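Local coordinates for protein TsrE (Streptomyces laurentii, PDB 7CWW) that probably acts as a cyclase in the biosynthesis of a thiopeptide antibiotic, at residues Lys7-Ser12 with Ser72-His77. Residues are numbered along the deposited sequence; the frame is centred on the assembly and turned at random.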
loop_
_atom_site.group_PDB
_atom_site.type_symbol
_atom_site.label_atom_id
_atom_site.label_comp_id
_atom_site.label_asym_id
_atom_site.label_seq_id
_atom_site.Cartn_x
_atom_site.Cartn_y
_atom_site.Cartn_z
ATOM N N LYS A 7 8.312 -22.680 4.936
ATOM C CA LYS A 7 6.939 -23.168 4.989
ATOM C C LYS A 7 5.988 -22.078 4.514
ATOM O O LYS A 7 6.286 -20.889 4.619
ATOM C CB LYS A 7 6.538 -23.617 6.412
ATOM C CG LYS A 7 7.592 -24.429 7.136
ATOM C CD LYS A 7 7.755 -25.818 6.534
ATOM C CE LYS A 7 8.809 -26.602 7.307
ATOM N NZ LYS A 7 8.883 -28.021 6.870
ATOM N N ASP A 8 4.825 -22.497 4.017
ATOM C CA ASP A 8 3.850 -21.601 3.394
ATOM C C ASP A 8 2.481 -22.250 3.522
ATOM O O ASP A 8 2.254 -23.334 2.977
ATOM C CB ASP A 8 4.212 -21.335 1.915
ATOM C CG ASP A 8 3.230 -20.383 1.209
ATOM O OD1 ASP A 8 2.475 -19.661 1.870
ATOM O OD2 ASP A 8 3.223 -20.352 -0.037
ATOM N N LEU A 9 1.575 -21.599 4.249
ATOM C CA LEU A 9 0.258 -22.155 4.541
ATOM C C LEU A 9 -0.780 -21.124 4.137
ATOM O O LEU A 9 -0.638 -19.950 4.484
ATOM C CB LEU A 9 0.128 -22.492 6.043
ATOM C CG LEU A 9 -1.268 -22.728 6.613
ATOM C CD1 LEU A 9 -1.920 -23.878 5.847
ATOM C CD2 LEU A 9 -1.206 -23.062 8.097
ATOM N N THR A 10 -1.811 -21.543 3.403
ATOM C CA THR A 10 -2.875 -20.629 3.008
ATOM C C THR A 10 -4.198 -21.134 3.567
ATOM O O THR A 10 -4.480 -22.340 3.548
ATOM C CB THR A 10 -2.958 -20.432 1.469
ATOM O OG1 THR A 10 -3.192 -21.676 0.808
ATOM C CG2 THR A 10 -1.646 -19.800 0.917
ATOM N N VAL A 11 -4.987 -20.208 4.105
ATOM C CA VAL A 11 -6.239 -20.524 4.777
ATOM C C VAL A 11 -7.334 -19.707 4.117
ATOM O O VAL A 11 -7.393 -18.482 4.301
ATOM C CB VAL A 11 -6.182 -20.232 6.277
ATOM C CG1 VAL A 11 -7.387 -20.906 6.972
ATOM C CG2 VAL A 11 -4.829 -20.688 6.846
ATOM N N SER A 12 -8.202 -20.381 3.360
ATOM C CA SER A 12 -9.176 -19.725 2.483
ATOM C C SER A 12 -10.492 -19.573 3.231
ATOM O O SER A 12 -11.374 -20.430 3.169
ATOM C CB SER A 12 -9.341 -20.522 1.193
ATOM O OG SER A 12 -8.198 -20.336 0.369
ATOM N N SER A 72 -4.363 -27.575 12.668
ATOM C CA SER A 72 -5.306 -28.254 13.539
ATOM C C SER A 72 -5.956 -27.264 14.503
ATOM O O SER A 72 -7.135 -27.411 14.846
ATOM C CB SER A 72 -4.597 -29.392 14.291
ATOM O OG SER A 72 -5.360 -29.839 15.396
ATOM N N ARG A 73 -5.215 -26.230 14.910
ATOM C CA ARG A 73 -5.777 -25.220 15.804
ATOM C C ARG A 73 -6.684 -24.239 15.070
ATOM O O ARG A 73 -7.601 -23.670 15.680
ATOM C CB ARG A 73 -4.663 -24.471 16.526
ATOM C CG ARG A 73 -3.940 -25.372 17.508
ATOM C CD ARG A 73 -3.100 -24.599 18.455
ATOM N NE ARG A 73 -2.390 -25.485 19.370
ATOM C CZ ARG A 73 -1.403 -25.079 20.161
ATOM N NH1 ARG A 73 -1.034 -23.803 20.136
ATOM N NH2 ARG A 73 -0.793 -25.937 20.972
ATOM N N ILE A 74 -6.440 -24.015 13.776
ATOM C CA ILE A 74 -7.384 -23.249 12.965
ATOM C C ILE A 74 -8.729 -23.961 12.918
ATOM O O ILE A 74 -9.783 -23.346 13.125
ATOM C CB ILE A 74 -6.804 -23.014 11.558
ATOM C CG1 ILE A 74 -5.687 -21.978 11.627
ATOM C CG2 ILE A 74 -7.889 -22.588 10.570
ATOM C CD1 ILE A 74 -4.866 -21.914 10.363
ATOM N N LEU A 75 -8.708 -25.282 12.694
ATOM C CA LEU A 75 -9.948 -26.058 12.670
ATOM C C LEU A 75 -10.689 -25.988 14.001
ATOM O O LEU A 75 -11.922 -25.905 14.023
ATOM C CB LEU A 75 -9.660 -27.518 12.309
ATOM C CG LEU A 75 -9.052 -27.751 10.925
ATOM C CD1 LEU A 75 -8.953 -29.258 10.652
ATOM C CD2 LEU A 75 -9.862 -27.046 9.839
ATOM N N ALA A 76 -9.964 -26.049 15.126
ATOM C CA ALA A 76 -10.635 -25.975 16.422
ATOM C C ALA A 76 -11.307 -24.621 16.619
ATOM O O ALA A 76 -12.401 -24.538 17.190
ATOM C CB ALA A 76 -9.640 -26.248 17.552
ATOM N N HIS A 77 -10.672 -23.551 16.147
ATOM C CA HIS A 77 -11.200 -22.212 16.375
ATOM C C HIS A 77 -12.469 -21.972 15.568
ATOM O O HIS A 77 -13.483 -21.513 16.106
ATOM C CB HIS A 77 -10.138 -21.171 16.025
ATOM C CG HIS A 77 -10.475 -19.784 16.477
ATOM N ND1 HIS A 77 -11.007 -18.834 15.632
ATOM C CD2 HIS A 77 -10.345 -19.185 17.684
ATOM C CE1 HIS A 77 -11.190 -17.708 16.299
ATOM N NE2 HIS A 77 -10.797 -17.895 17.546
#
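Helix 65-78 packs on one face of a three-stranded antiparallel sheet, against its edge strand 5-11, with Val11 and Ile74 the nearest backbone pair at 8.7 Å between their CA atoms. The helix follows the central strand of the sheet, 52-61, after a short loop, and the contact joins it to the edge strand. No hydrogen bond crosses it; apolar side chains make the whole join.

Val11 and Ile74 reach toward each other tip to tip. Both branches of the valine take part: CG2 meets CD1 of Ile74 at 3.7 Å, while CG1 approaches the Ile74 CG2 methyl at 4.0 Å. On the isoleucine, CG1 stands anti to the carbonyl carbon (chi1 -73°), and the extended chi2 of 167° carries CD1 out toward the strand. Leu9, two residues earlier on the same face, touches Leu70 and Lys71, one turn back along the helix, as well as Phe88. Thr10, between them, turns to the other face of the sheet, against Tyr90. Leu9, Val11 and Ile74 are all buried, and Ile74 CD1 bridges the two strand side chains, with Leu9 CD2 at a looser 4.5 Å.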